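Local coordinates for uncharacterized protein (Porphyromonas gingivalis, PDB 2QSV) that is of unknown function, though perhaps a cysteine-type peptidase, and is represented here by its C-terminal part, two beta-sandwich domains, at residues M73-L84 and V96-D107; N159-D167 and L178-M188. All coordinates share one frame; numbering follows the deposited sequence.

Contact 1 of 2, residues M73-L84 and V96-D107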
loop_
_atom_site.group_PDB
_atom_site.type_symbol
_atom_site.label_atom_id
_atom_site.label_comp_id
_atom_site.label_asym_id
_atom_site.label_seq_id
_atom_site.Cartn_x
_atom_site.Cartn_y
_atom_site.Cartn_z
HETATM N N MSE A 73 -16.066 2.170 5.862
HETATM C CA MSE A 73 -14.729 1.569 5.706
HETATM C C MSE A 73 -13.844 2.229 6.791
HETATM O O MSE A 73 -13.765 3.445 6.877
HETATM C CB MSE A 73 -14.142 1.811 4.300
HETATM C CG MSE A 73 -12.725 1.208 4.052
HETATM SE SE MSE A 73 -12.024 1.387 2.360
HETATM C CE MSE A 73 -12.427 -0.212 1.775
ATOM N N PRO A 74 -13.195 1.420 7.629
ATOM C CA PRO A 74 -12.277 1.969 8.633
ATOM C C PRO A 74 -10.928 2.461 8.013
ATOM O O PRO A 74 -10.504 1.923 6.967
ATOM C CB PRO A 74 -12.018 0.778 9.558
ATOM C CG PRO A 74 -12.315 -0.435 8.722
ATOM C CD PRO A 74 -13.237 -0.055 7.625
ATOM N N PRO A 75 -10.245 3.405 8.682
ATOM C CA PRO A 75 -8.935 3.870 8.186
ATOM C C PRO A 75 -7.840 2.785 8.210
ATOM O O PRO A 75 -7.992 1.740 8.841
ATOM C CB PRO A 75 -8.586 5.040 9.118
ATOM C CG PRO A 75 -9.386 4.833 10.324
ATOM C CD PRO A 75 -10.632 4.079 9.947
ATOM N N GLY A 76 -6.743 3.036 7.514
ATOM C CA GLY A 76 -5.719 2.028 7.317
ATOM C C GLY A 76 -5.320 1.957 5.859
ATOM O O GLY A 76 -5.997 2.500 5.001
HETATM N N MSE A 77 -4.235 1.264 5.576
HETATM C CA MSE A 77 -3.750 1.072 4.196
HETATM C C MSE A 77 -4.568 -0.045 3.557
HETATM O O MSE A 77 -4.707 -1.139 4.135
HETATM C CB MSE A 77 -2.266 0.697 4.237
HETATM C CG MSE A 77 -1.592 0.571 2.851
HETATM SE SE MSE A 77 -1.289 2.354 2.145
HETATM C CE MSE A 77 0.190 3.058 3.252
ATOM N N LYS A 78 -5.198 0.263 2.424
ATOM C CA LYS A 78 -5.991 -0.705 1.686
ATOM C C LYS A 78 -5.188 -1.071 0.450
ATOM O O LYS A 78 -4.619 -0.199 -0.200
ATOM C CB LYS A 78 -7.341 -0.081 1.287
ATOM C CG LYS A 78 -8.032 0.759 2.381
ATOM C CD LYS A 78 -8.445 -0.162 3.565
ATOM C CE LYS A 78 -9.031 0.643 4.719
ATOM N NZ LYS A 78 -9.271 -0.235 5.912
ATOM N N ASP A 79 -5.101 -2.348 0.147
ATOM C CA ASP A 79 -4.407 -2.839 -1.045
ATOM C C ASP A 79 -5.339 -3.824 -1.694
ATOM O O ASP A 79 -5.634 -4.837 -1.098
ATOM C CB ASP A 79 -3.120 -3.580 -0.673
ATOM C CG ASP A 79 -2.157 -2.714 0.090
ATOM O OD1 ASP A 79 -1.682 -1.698 -0.461
ATOM O OD2 ASP A 79 -1.846 -3.047 1.247
ATOM N N GLU A 80 -5.862 -3.495 -2.875
ATOM C CA GLU A 80 -6.796 -4.373 -3.572
ATOM C C GLU A 80 -6.477 -4.398 -5.065
ATOM O O GLU A 80 -6.126 -3.366 -5.632
ATOM C CB GLU A 80 -8.237 -3.913 -3.351
ATOM C CG GLU A 80 -8.804 -4.140 -1.920
ATOM C CD GLU A 80 -10.319 -4.005 -1.878
ATOM O OE1 GLU A 80 -11.028 -4.438 -2.834
ATOM O OE2 GLU A 80 -10.811 -3.437 -0.901
ATOM N N PRO A 81 -6.583 -5.584 -5.701
ATOM C CA PRO A 81 -6.212 -5.676 -7.120
ATOM C C PRO A 81 -7.266 -5.153 -8.105
ATOM O O PRO A 81 -8.479 -5.276 -7.906
ATOM C CB PRO A 81 -5.983 -7.184 -7.326
ATOM C CG PRO A 81 -6.983 -7.836 -6.362
ATOM C CD PRO A 81 -7.013 -6.895 -5.144
ATOM N N LEU A 82 -6.785 -4.541 -9.171
ATOM C CA LEU A 82 -7.603 -4.341 -10.359
ATOM C C LEU A 82 -7.309 -5.552 -11.286
ATOM O O LEU A 82 -6.169 -5.777 -11.716
ATOM C CB LEU A 82 -7.227 -2.999 -10.997
ATOM C CG LEU A 82 -7.905 -2.658 -12.325
ATOM C CD1 LEU A 82 -9.302 -2.144 -12.039
ATOM C CD2 LEU A 82 -7.097 -1.596 -13.067
ATOM N N VAL A 83 -8.316 -6.367 -11.563
ATOM C CA VAL A 83 -8.035 -7.614 -12.301
ATOM C C VAL A 83 -8.371 -7.484 -13.795
ATOM O O VAL A 83 -9.511 -7.214 -14.177
ATOM C CB VAL A 83 -8.693 -8.864 -11.642
ATOM C CG1 VAL A 83 -8.177 -10.164 -12.316
ATOM C CG2 VAL A 83 -8.376 -8.889 -10.140
ATOM N N LEU A 84 -7.352 -7.678 -14.626
ATOM C CA LEU A 84 -7.509 -7.569 -16.085
ATOM C C LEU A 84 -7.477 -8.912 -16.810
ATOM O O LEU A 84 -6.489 -9.631 -16.759
ATOM C CB LEU A 84 -6.433 -6.649 -16.668
ATOM C CG LEU A 84 -6.453 -5.243 -16.068
ATOM C CD1 LEU A 84 -5.243 -4.497 -16.579
ATOM C CD2 LEU A 84 -7.760 -4.498 -16.370
ATOM N N VAL A 96 -4.512 -13.480 -17.637
ATOM C CA VAL A 96 -5.115 -12.700 -16.555
ATOM C C VAL A 96 -3.991 -12.042 -15.777
ATOM O O VAL A 96 -2.998 -12.692 -15.408
ATOM C CB VAL A 96 -5.992 -13.573 -15.600
ATOM C CG1 VAL A 96 -6.393 -12.786 -14.341
ATOM C CG2 VAL A 96 -7.216 -14.092 -16.316
ATOM N N ASP A 97 -4.134 -10.745 -15.548
ATOM C CA ASP A 97 -3.176 -10.028 -14.721
ATOM C C ASP A 97 -3.824 -8.969 -13.847
ATOM O O ASP A 97 -4.924 -8.507 -14.128
ATOM C CB ASP A 97 -2.039 -9.454 -15.567
ATOM C CG ASP A 97 -0.722 -10.195 -15.325
ATOM O OD1 ASP A 97 -0.183 -10.052 -14.181
ATOM O OD2 ASP A 97 -0.246 -10.925 -16.253
ATOM N N SER A 98 -3.150 -8.634 -12.756
ATOM C CA SER A 98 -3.667 -7.633 -11.859
ATOM C C SER A 98 -2.683 -6.491 -11.569
ATOM O O SER A 98 -1.469 -6.655 -11.601
ATOM C CB SER A 98 -4.175 -8.273 -10.576
ATOM O OG SER A 98 -3.096 -8.818 -9.883
ATOM N N VAL A 99 -3.248 -5.319 -11.341
ATOM C CA VAL A 99 -2.513 -4.158 -10.881
ATOM C C VAL A 99 -2.986 -3.923 -9.454
ATOM O O VAL A 99 -4.196 -3.877 -9.206
ATOM C CB VAL A 99 -2.830 -2.928 -11.797
ATOM C CG1 VAL A 99 -2.304 -1.609 -11.198
ATOM C CG2 VAL A 99 -2.204 -3.157 -13.191
HETATM N N MSE A 100 -2.045 -3.790 -8.526
HETATM C CA MSE A 100 -2.396 -3.497 -7.135
HETATM C C MSE A 100 -2.732 -2.021 -6.965
HETATM O O MSE A 100 -1.959 -1.154 -7.350
HETATM C CB MSE A 100 -1.283 -3.899 -6.173
HETATM C CG MSE A 100 -1.732 -3.948 -4.681
HETATM SE SE MSE A 100 -3.095 -5.324 -4.272
HETATM C CE MSE A 100 -2.298 -6.906 -5.125
ATOM N N VAL A 101 -3.902 -1.745 -6.404
ATOM C CA VAL A 101 -4.328 -0.402 -6.131
ATOM C C VAL A 101 -4.269 -0.179 -4.598
ATOM O O VAL A 101 -4.868 -0.940 -3.825
ATOM C CB VAL A 101 -5.745 -0.173 -6.700
ATOM C CG1 VAL A 101 -6.163 1.276 -6.581
ATOM C CG2 VAL A 101 -5.859 -0.676 -8.184
ATOM N N SER A 102 -3.552 0.862 -4.170
ATOM C CA SER A 102 -3.373 1.193 -2.750
ATOM C C SER A 102 -4.012 2.509 -2.365
ATOM O O SER A 102 -4.000 3.492 -3.130
ATOM C CB SER A 102 -1.895 1.228 -2.364
ATOM O OG SER A 102 -1.371 -0.083 -2.389
ATOM N N LEU A 103 -4.598 2.510 -1.174
ATOM C CA LEU A 103 -5.229 3.680 -0.596
ATOM C C LEU A 103 -4.765 3.839 0.858
ATOM O O LEU A 103 -5.032 2.953 1.689
ATOM C CB LEU A 103 -6.771 3.534 -0.634
ATOM C CG LEU A 103 -7.625 4.598 0.081
ATOM C CD1 LEU A 103 -7.374 6.000 -0.516
ATOM C CD2 LEU A 103 -9.104 4.205 0.023
ATOM N N PRO A 104 -4.064 4.955 1.162
ATOM C CA PRO A 104 -3.828 5.374 2.558
ATOM C C PRO A 104 -5.031 6.124 3.101
ATOM O O PRO A 104 -5.130 7.331 2.940
ATOM C CB PRO A 104 -2.580 6.306 2.471
ATOM C CG PRO A 104 -2.186 6.345 0.906
ATOM C CD PRO A 104 -3.452 5.889 0.189
ATOM N N LEU A 105 -5.959 5.393 3.725
ATOM C CA LEU A 105 -7.208 5.965 4.194
ATOM C C LEU A 105 -7.001 6.398 5.653
ATOM O O LEU A 105 -6.618 5.572 6.516
ATOM C CB LEU A 105 -8.368 4.959 4.054
ATOM C CG LEU A 105 -9.737 5.481 4.507
ATOM C CD1 LEU A 105 -10.234 6.693 3.687
ATOM C CD2 LEU A 105 -10.837 4.374 4.543
ATOM N N VAL A 106 -7.198 7.689 5.930
ATOM C CA VAL A 106 -6.972 8.227 7.286
ATOM C C VAL A 106 -8.296 8.674 7.947
ATOM O O VAL A 106 -9.333 8.705 7.291
ATOM C CB VAL A 106 -5.865 9.382 7.308
ATOM C CG1 VAL A 106 -4.509 8.858 6.747
ATOM C CG2 VAL A 106 -6.320 10.624 6.557
ATOM N N ASP A 107 -8.240 9.047 9.225
ATOM C CA ASP A 107 -9.395 9.611 9.941
ATOM C C ASP A 107 -9.908 10.946 9.408
ATOM O O ASP A 107 -9.150 11.793 8.896
ATOM C CB ASP A 107 -9.069 9.787 11.427
ATOM C CG ASP A 107 -8.875 8.446 12.141
ATOM O OD1 ASP A 107 -9.894 7.779 12.411
ATOM O OD2 ASP A 107 -7.713 8.038 12.400
#

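Contact 2 of 2, residues N159-D167 and L178-M188. With NA (sodium ion), chain C.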
loop_
_atom_site.group_PDB
_atom_site.type_symbol
_atom_site.label_atom_id
_atom_site.label_comp_id
_atom_site.label_asym_id
_atom_site.label_seq_id
_atom_site.Cartn_x
_atom_site.Cartn_y
_atom_site.Cartn_z
ATOM N N ASN A 159 8.753 -4.422 1.374
ATOM C CA ASN A 159 9.910 -5.265 1.167
ATOM C C ASN A 159 9.740 -6.642 1.819
ATOM O O ASN A 159 9.413 -6.724 3.027
ATOM C CB ASN A 159 11.148 -4.526 1.680
ATOM C CG ASN A 159 12.444 -5.167 1.239
ATOM O OD1 ASN A 159 12.716 -6.339 1.526
ATOM N ND2 ASN A 159 13.252 -4.394 0.547
ATOM N N PRO A 160 9.950 -7.740 1.020
ATOM C CA PRO A 160 9.767 -9.099 1.477
ATOM C C PRO A 160 10.779 -9.560 2.530
ATOM O O PRO A 160 10.556 -10.586 3.146
ATOM C CB PRO A 160 9.922 -9.938 0.176
ATOM C CG PRO A 160 10.832 -9.136 -0.657
ATOM C CD PRO A 160 10.376 -7.716 -0.418
ATOM N N ALA A 161 11.876 -8.842 2.716
ATOM C CA ALA A 161 12.848 -9.192 3.758
ATOM C C ALA A 161 12.496 -8.554 5.127
ATOM O O ALA A 161 13.124 -8.867 6.129
ATOM C CB ALA A 161 14.249 -8.760 3.348
ATOM N N LEU A 162 11.508 -7.663 5.138
ATOM C CA LEU A 162 11.192 -6.808 6.305
ATOM C C LEU A 162 9.783 -7.076 6.829
ATOM O O LEU A 162 8.818 -7.012 6.061
ATOM C CB LEU A 162 11.307 -5.331 5.922
ATOM C CG LEU A 162 10.928 -4.242 6.968
ATOM C CD1 LEU A 162 11.802 -4.224 8.223
ATOM C CD2 LEU A 162 10.964 -2.875 6.322
ATOM N N THR A 163 9.673 -7.371 8.126
ATOM C CA THR A 163 8.365 -7.435 8.789
ATOM C C THR A 163 8.313 -6.530 10.021
ATOM O O THR A 163 9.342 -6.218 10.589
ATOM C CB THR A 163 7.964 -8.868 9.213
ATOM O OG1 THR A 163 8.968 -9.409 10.074
ATOM C CG2 THR A 163 7.783 -9.772 7.982
ATOM N N ALA A 164 7.116 -6.047 10.364
ATOM C CA ALA A 164 6.944 -5.149 11.530
ATOM C C ALA A 164 5.556 -5.321 12.091
ATOM O O ALA A 164 4.565 -5.086 11.385
ATOM C CB ALA A 164 7.212 -3.675 11.155
ATOM N N VAL A 165 5.490 -5.729 13.374
ATOM C CA VAL A 165 4.232 -5.983 14.065
ATOM C C VAL A 165 4.216 -5.260 15.428
ATOM O O VAL A 165 5.104 -5.469 16.227
ATOM C CB VAL A 165 4.035 -7.486 14.314
ATOM C CG1 VAL A 165 2.560 -7.758 14.809
ATOM C CG2 VAL A 165 4.339 -8.285 13.038
ATOM N N PRO A 166 3.206 -4.391 15.678
ATOM C CA PRO A 166 3.200 -3.740 17.002
ATOM C C PRO A 166 2.609 -4.692 18.077
ATOM O O PRO A 166 1.730 -5.493 17.767
ATOM C CB PRO A 166 2.310 -2.511 16.775
ATOM C CG PRO A 166 1.258 -3.028 15.775
ATOM C CD PRO A 166 2.066 -3.955 14.838
ATOM N N ASP A 167 3.092 -4.606 19.321
ATOM C CA ASP A 167 2.528 -5.464 20.402
ATOM C C ASP A 167 1.064 -5.095 20.672
ATOM O O ASP A 167 0.252 -5.964 20.891
ATOM C CB ASP A 167 3.330 -5.332 21.674
ATOM C CG ASP A 167 4.588 -6.157 21.659
ATOM O OD1 ASP A 167 4.765 -6.945 20.701
ATOM O OD2 ASP A 167 5.397 -6.028 22.629
ATOM N N LEU A 178 5.837 -1.741 21.903
ATOM C CA LEU A 178 6.979 -2.053 21.029
ATOM C C LEU A 178 6.481 -2.435 19.641
ATOM O O LEU A 178 5.491 -3.162 19.496
ATOM C CB LEU A 178 7.800 -3.198 21.635
ATOM C CG LEU A 178 8.583 -2.762 22.856
ATOM C CD1 LEU A 178 9.395 -3.908 23.414
ATOM C CD2 LEU A 178 9.476 -1.626 22.472
ATOM N N LEU A 179 7.144 -1.873 18.637
ATOM C CA LEU A 179 7.050 -2.332 17.242
ATOM C C LEU A 179 8.128 -3.359 17.043
ATOM O O LEU A 179 9.295 -3.048 17.161
ATOM C CB LEU A 179 7.253 -1.152 16.278
ATOM C CG LEU A 179 7.083 -1.435 14.766
ATOM C CD1 LEU A 179 5.681 -1.897 14.433
ATOM C CD2 LEU A 179 7.447 -0.150 14.025
ATOM N N ARG A 180 7.771 -4.619 16.819
ATOM C CA ARG A 180 8.831 -5.625 16.701
ATOM C C ARG A 180 9.184 -5.757 15.212
ATOM O O ARG A 180 8.349 -6.105 14.441
ATOM C CB ARG A 180 8.354 -7.007 17.155
ATOM C CG ARG A 180 7.642 -7.015 18.510
ATOM C CD ARG A 180 8.564 -6.865 19.602
ATOM N NE ARG A 180 7.884 -7.100 20.892
ATOM C CZ ARG A 180 8.546 -7.279 22.031
ATOM N NH1 ARG A 180 9.867 -7.291 21.994
ATOM N NH2 ARG A 180 7.909 -7.431 23.196
ATOM N N ILE A 181 10.441 -5.544 14.871
ATOM C CA ILE A 181 10.919 -5.515 13.491
ATOM C C ILE A 181 11.858 -6.726 13.318
ATOM O O ILE A 181 12.600 -7.102 14.235
ATOM C CB ILE A 181 11.636 -4.171 13.229
ATOM C CG1 ILE A 181 10.600 -3.042 13.334
ATOM C CG2 ILE A 181 12.411 -4.139 11.853
ATOM C CD1 ILE A 181 11.197 -1.689 13.658
ATOM N N ALA A 182 11.756 -7.390 12.167
ATOM C CA ALA A 182 12.719 -8.445 11.807
ATOM C C ALA A 182 13.152 -8.302 10.329
ATOM O O ALA A 182 12.302 -8.021 9.457
ATOM C CB ALA A 182 12.150 -9.842 12.099
ATOM N N VAL A 183 14.457 -8.395 10.078
ATOM C CA VAL A 183 15.009 -8.393 8.704
ATOM C C VAL A 183 15.628 -9.774 8.423
ATOM O O VAL A 183 16.393 -10.278 9.240
ATOM C CB VAL A 183 15.992 -7.226 8.432
ATOM C CG1 VAL A 183 16.741 -7.379 7.022
ATOM C CG2 VAL A 183 15.248 -5.919 8.481
ATOM N N ASP A 184 15.231 -10.390 7.298
ATOM C CA ASP A 184 15.670 -11.731 6.904
ATOM C C ASP A 184 16.744 -11.600 5.805
ATOM O O ASP A 184 16.408 -11.331 4.638
ATOM C CB ASP A 184 14.471 -12.569 6.419
ATOM C CG ASP A 184 14.775 -14.105 6.321
ATOM O OD1 ASP A 184 15.953 -14.539 6.232
ATOM O OD2 ASP A 184 13.797 -14.887 6.309
ATOM N N PRO A 185 18.034 -11.758 6.176
ATOM C CA PRO A 185 19.122 -11.631 5.202
ATOM C C PRO A 185 19.098 -12.740 4.122
ATOM O O PRO A 185 19.662 -12.532 3.054
ATOM C CB PRO A 185 20.392 -11.768 6.057
ATOM C CG PRO A 185 19.966 -12.547 7.219
ATOM C CD PRO A 185 18.541 -12.146 7.502
ATOM N N GLN A 186 18.517 -13.894 4.439
ATOM C CA GLN A 186 18.345 -14.981 3.458
ATOM C C GLN A 186 17.388 -14.613 2.321
ATOM O O GLN A 186 17.574 -15.078 1.171
ATOM C CB GLN A 186 17.905 -16.293 4.128
ATOM C CG GLN A 186 18.870 -16.772 5.220
ATOM C CD GLN A 186 20.367 -16.711 4.815
ATOM O OE1 GLN A 186 20.771 -17.274 3.802
ATOM N NE2 GLN A 186 21.185 -16.044 5.629
ATOM N N VAL A 187 16.391 -13.772 2.629
ATOM C CA VAL A 187 15.461 -13.273 1.631
ATOM C C VAL A 187 16.203 -12.285 0.779
ATOM O O VAL A 187 16.089 -12.337 -0.437
ATOM C CB VAL A 187 14.134 -12.663 2.249
ATOM C CG1 VAL A 187 13.287 -11.941 1.198
ATOM C CG2 VAL A 187 13.314 -13.750 2.901
HETATM N N MSE A 188 16.983 -11.402 1.402
HETATM C CA MSE A 188 17.789 -10.424 0.667
HETATM C C MSE A 188 18.781 -11.106 -0.299
HETATM O O MSE A 188 18.972 -10.652 -1.431
HETATM C CB MSE A 188 18.576 -9.525 1.627
HETATM C CG MSE A 188 17.727 -8.754 2.626
HETATM SE SE MSE A 188 18.844 -7.885 3.982
HETATM C CE MSE A 188 20.186 -6.915 2.936
HETATM NA NA NA C . 7.055 -7.381 3.894
HETATM O O HOH W 1 11.479 -10.404 8.253
HETATM O O HOH W 2 5.194 -3.781 24.138
HETATM O O HOH W 3 7.099 -9.244 4.835
HETATM O O HOH W 4 4.991 -7.680 5.426
HETATM O O HOH W 5 5.778 -7.795 1.748
#

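Contact 1 of 2, residues M73-L84 and V96-D107
Asp79 OD1 takes the hydroxyl of Ser102 across the hairpin, OG to OD1 2.5 Å. The donor meets the oxygen nearly along its C-O axis. Both side chains are turned beside their own backbone N, with chi1 -59° in Asp79, and this brings the two groups together. Arg158, from the second domain, makes a salt bridge to the same OD1, so two groups grip one oxygen.

The pair lies in an antiparallel beta hairpin of strands 76-84 and 96-105. Hydrogen-bonded and non-hydrogen-bonded pairs follow one another from Gly76-Leu105 to Leu84-Asp97. Gly76 N gives a straight bond to Leu105 O, 2.7 Å. At the backbone angles of Gly76 (phi 132°, psi 168°) a beta carbon would press on the carbonyl oxygen of Pro75.

On the Asp79 face, the selenomethionine Met100 bends at chi2 and chi3. Met100 SE lies over the Glu80 backbone, 3.6 Å from Glu80 C. The SE of Met77, also a selenomethionine, sits near the Pro104 ring.

Leu105 is on the other face. Leu105 CD2 packs against Met73 CG at 3.7 Å. The Lys78 chain bends at chi2 and returns along its own segment, where NZ donates to Pro74 O at 2.7 Å. Lys78 CE passes 4.1 Å from Leu105 CD2. Leu82 CB meets Val101 CG2 on this face at 3.9 Å.

The shared OD1 of Asp79 thus joins the two strands to Arg158 of the second domain. With Arg158 nearby, Asp79 is probably held as a carboxylate, and the salt bridge probably helps hold the hairpin to the following domain.

Contact 2 of 2, residues N159-D167 and L178-M188
Arg180 grips the Asp167 carboxylate side-on in a two-nitrogen salt bridge. The pair closes one end of an antiparallel ladder, strands 162-166 and 178-183, in the second, Ig-like domain. Arg180 NE donates to Asp167 OD1 at 3.1 Å. Arg180 NH2 reaches Asp167 OD2 at 2.9 Å. OD1 lies in the guanidinium plane, but the two flat groups are turned 49° apart. Leu178 CD1 sits over one face of the Arg180 guanidinium, offset toward the rim. A water donates to Asp167 OD2 and accepts from Leu178 N.

Past the other end of the ladder, Asp184 N donates to Ala161 O at 2.9 Å. Asp184 then N-caps the helix through a weak bond from Gln186 N to OD1.

Leu162 and Ile181 run alongside each other, pointing the same way. With CG anti to the backbone N (chi1 176°), Leu162 brings CD1 to 3.7 Å from Ile181 CG2 and also touches Val183 CG2. Ala161 CB meets Met188 CG of the helix at 3.6 Å, and Val187 CG1 lies against Pro160.

Asn159 starts a type I turn and an Asx turn, its OD1 accepting from Ala161 N. Sodium is bound by Asn159 O at 2.6 Å and by Leu162 O at 2.8 Å, with Thr157 and three waters completing its contacts.

In the fold
From the N terminus, the chain first builds the domain that holds contact 1. Strand 76-87 runs out, the chain turns at 88-93, and strand 94-105 returns, closing a beta hairpin. This hairpin lies between strand 9-11 and strand 35-41 of a mixed sheet. The chain then enters the second, Ig-like domain. Contact 2 opens at 159-167 and closes at 178-188, joining strand 162-166 to strand 176-183 and to helix 185-190. The contacts follow in series; neither nests in nor crosses the other. The nearest atoms of contact 1 and contact 2 are about 11 Å apart. Strand 150-157 and Arg158 lie between them, touching contact 1 and leading directly into contact 2.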